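Local coordinates for arsenate Reductase (Corynebacterium glutamicum, PDB 3T38), which probably reduces arsenate to arsenite in a thioredoxin-dependent reaction, using a domain with the low molecular weight tyrosine phosphatase fold, at residues P125-I130 against D188-I193. Numbering follows the deposited sequence.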
loop_
_atom_site.group_PDB
_atom_site.type_symbol
_atom_site.label_atom_id
_atom_site.label_comp_id
_atom_site.label_asym_id
_atom_site.label_seq_id
_atom_site.Cartn_x
_atom_site.Cartn_y
_atom_site.Cartn_z
ATOM N N PRO A 125 3.530 1.397 22.548
ATOM C CA PRO A 125 4.253 0.741 23.635
ATOM C C PRO A 125 3.395 0.364 24.838
ATOM O O PRO A 125 3.607 -0.695 25.425
ATOM C CB PRO A 125 5.267 1.816 24.068
ATOM C CG PRO A 125 5.484 2.639 22.943
ATOM C CD PRO A 125 4.244 2.587 22.057
ATOM N N LEU A 126 2.444 1.222 25.209
ATOM C CA LEU A 126 1.486 0.902 26.284
ATOM C C LEU A 126 0.552 -0.274 25.943
ATOM O O LEU A 126 0.182 -1.071 26.821
ATOM C CB LEU A 126 0.666 2.124 26.691
ATOM C CG LEU A 126 1.044 2.926 27.931
ATOM C CD1 LEU A 126 0.605 2.224 29.255
ATOM C CD2 LEU A 126 2.565 3.310 27.968
ATOM N N VAL A 127 0.121 -0.372 24.704
ATOM C CA VAL A 127 -0.579 -1.588 24.257
ATOM C C VAL A 127 0.264 -2.839 24.545
ATOM O O VAL A 127 -0.179 -3.767 25.210
ATOM C CB VAL A 127 -0.944 -1.509 22.747
ATOM C CG1 VAL A 127 -1.552 -2.830 22.269
ATOM C CG2 VAL A 127 -1.882 -0.357 22.517
ATOM N N LEU A 128 1.490 -2.835 24.079
ATOM C CA LEU A 128 2.405 -3.922 24.326
ATOM C C LEU A 128 2.507 -4.228 25.819
ATOM O O LEU A 128 2.323 -5.382 26.223
ATOM C CB LEU A 128 3.804 -3.570 23.788
ATOM C CG LEU A 128 4.387 -4.081 22.450
ATOM C CD1 LEU A 128 3.359 -4.372 21.379
ATOM C CD2 LEU A 128 5.503 -3.154 21.895
ATOM N N GLU A 129 2.808 -3.208 26.630
ATOM C CA GLU A 129 2.953 -3.393 28.065
ATOM C C GLU A 129 1.676 -3.931 28.770
ATOM O O GLU A 129 1.786 -4.892 29.544
ATOM C CB GLU A 129 3.532 -2.136 28.766
ATOM C CG GLU A 129 3.550 -2.243 30.341
ATOM C CD GLU A 129 4.180 -1.030 31.059
ATOM O OE1 GLU A 129 4.531 -0.029 30.394
ATOM O OE2 GLU A 129 4.360 -1.091 32.304
ATOM N N ILE A 130 0.500 -3.340 28.500
ATOM C CA ILE A 130 -0.749 -3.755 29.170
ATOM C C ILE A 130 -1.161 -5.182 28.783
ATOM O O ILE A 130 -1.557 -5.973 29.650
ATOM C CB ILE A 130 -1.991 -2.827 28.889
ATOM C CG1 ILE A 130 -1.737 -1.329 29.129
ATOM C CG2 ILE A 130 -3.227 -3.284 29.700
ATOM C CD1 ILE A 130 -1.368 -0.978 30.469
ATOM N N ASP A 188 -10.831 7.394 25.478
ATOM C CA ASP A 188 -10.520 7.020 26.869
ATOM C C ASP A 188 -9.024 6.665 27.041
ATOM O O ASP A 188 -8.287 6.614 26.029
ATOM C CB ASP A 188 -11.447 5.863 27.308
ATOM C CG ASP A 188 -12.951 6.255 27.270
ATOM O OD1 ASP A 188 -13.406 7.222 27.971
ATOM O OD2 ASP A 188 -13.689 5.581 26.514
ATOM N N LYS A 189 -8.571 6.432 28.290
ATOM C CA LYS A 189 -7.186 5.964 28.584
ATOM C C LYS A 189 -6.933 4.635 27.838
ATOM O O LYS A 189 -7.883 3.883 27.624
ATOM C CB LYS A 189 -6.982 5.712 30.093
ATOM C CG LYS A 189 -7.042 6.919 30.994
ATOM C CD LYS A 189 -6.889 6.518 32.470
ATOM C CE LYS A 189 -5.413 6.150 32.842
ATOM N NZ LYS A 189 -4.972 6.564 34.228
ATOM N N ILE A 190 -5.690 4.334 27.445
ATOM C CA ILE A 190 -5.405 3.041 26.748
ATOM C C ILE A 190 -5.972 1.834 27.549
ATOM O O ILE A 190 -6.589 0.912 26.992
ATOM C CB ILE A 190 -3.869 2.841 26.359
ATOM C CG1 ILE A 190 -3.428 3.878 25.299
ATOM C CG2 ILE A 190 -3.632 1.443 25.726
ATOM C CD1 ILE A 190 -4.293 3.819 23.989
ATOM N N GLN A 191 -5.724 1.869 28.849
ATOM C CA GLN A 191 -6.348 1.033 29.862
ATOM C C GLN A 191 -7.830 0.724 29.591
ATOM O O GLN A 191 -8.202 -0.438 29.502
ATOM C CB GLN A 191 -6.161 1.707 31.290
ATOM N N GLU A 192 -8.647 1.769 29.448
ATOM C CA GLU A 192 -10.097 1.651 29.304
ATOM C C GLU A 192 -10.548 1.139 27.951
ATOM O O GLU A 192 -11.475 0.343 27.853
ATOM C CB GLU A 192 -10.737 3.005 29.591
ATOM C CG GLU A 192 -10.708 3.387 31.097
ATOM C CD GLU A 192 -10.868 4.893 31.341
ATOM O OE1 GLU A 192 -10.427 5.708 30.497
ATOM O OE2 GLU A 192 -11.419 5.270 32.400
ATOM N N ILE A 193 -9.883 1.602 26.909
ATOM C CA ILE A 193 -10.099 1.089 25.558
ATOM C C ILE A 193 -9.850 -0.452 25.515
ATOM O O ILE A 193 -10.577 -1.165 24.889
ATOM C CB ILE A 193 -9.137 1.822 24.540
ATOM C CG1 ILE A 193 -9.475 3.300 24.423
ATOM C CG2 ILE A 193 -9.198 1.188 23.117
ATOM C CD1 ILE A 193 -8.365 4.076 23.705
#
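The CA atoms of V127 and I190 are the nearest pair across the contact, 7.1 Å apart, where the opening turn of helix 125-133 faces that of helix 190-211. I190 is the residue that reaches across. Its CG2 comes within 4.1 Å of V127 CG2, a meeting of methyl with methyl; the two side chains cross at about a right angle. In I190 the methyl CG2 is anti to the backbone N (chi1 -66°), which directs this branch at the valine. V127 answers with CG2, which a chi1 of 175° places anti to the carbonyl carbon, on the side of I190. The same I190 CG2 also lies 4.5 Å from L126 CB, a looser touch at the exposed side, and I130, one turn further on, faces the second helix without coming that close.

At the N-cap residue K189, the E192 carboxylate three residues on accepts the backbone N-H: K189 N to E192 OE1 is 3.0 Å, with a bent N-H...O angle of 147°. This is one half of a capping box; the lysine side chain has no acceptor for the other. On the other helix, H124 ND1 is hydrogen-bonded to L126 N.

In this low molecular weight phosphatase fold, helix 125-133 is the next helix after strand 111-116 and helix 190-211 the next after strand 173-176, the two outermost strands of the chain's parallel sheet; the contact joins the starts of these helices. No hydrogen bond links the segments, which bury 149 Å² in all. Q191 is unmodelled beyond CB, so its part cannot be judged; the modelled chemistry implies a small apolar contact with I190 at its centre.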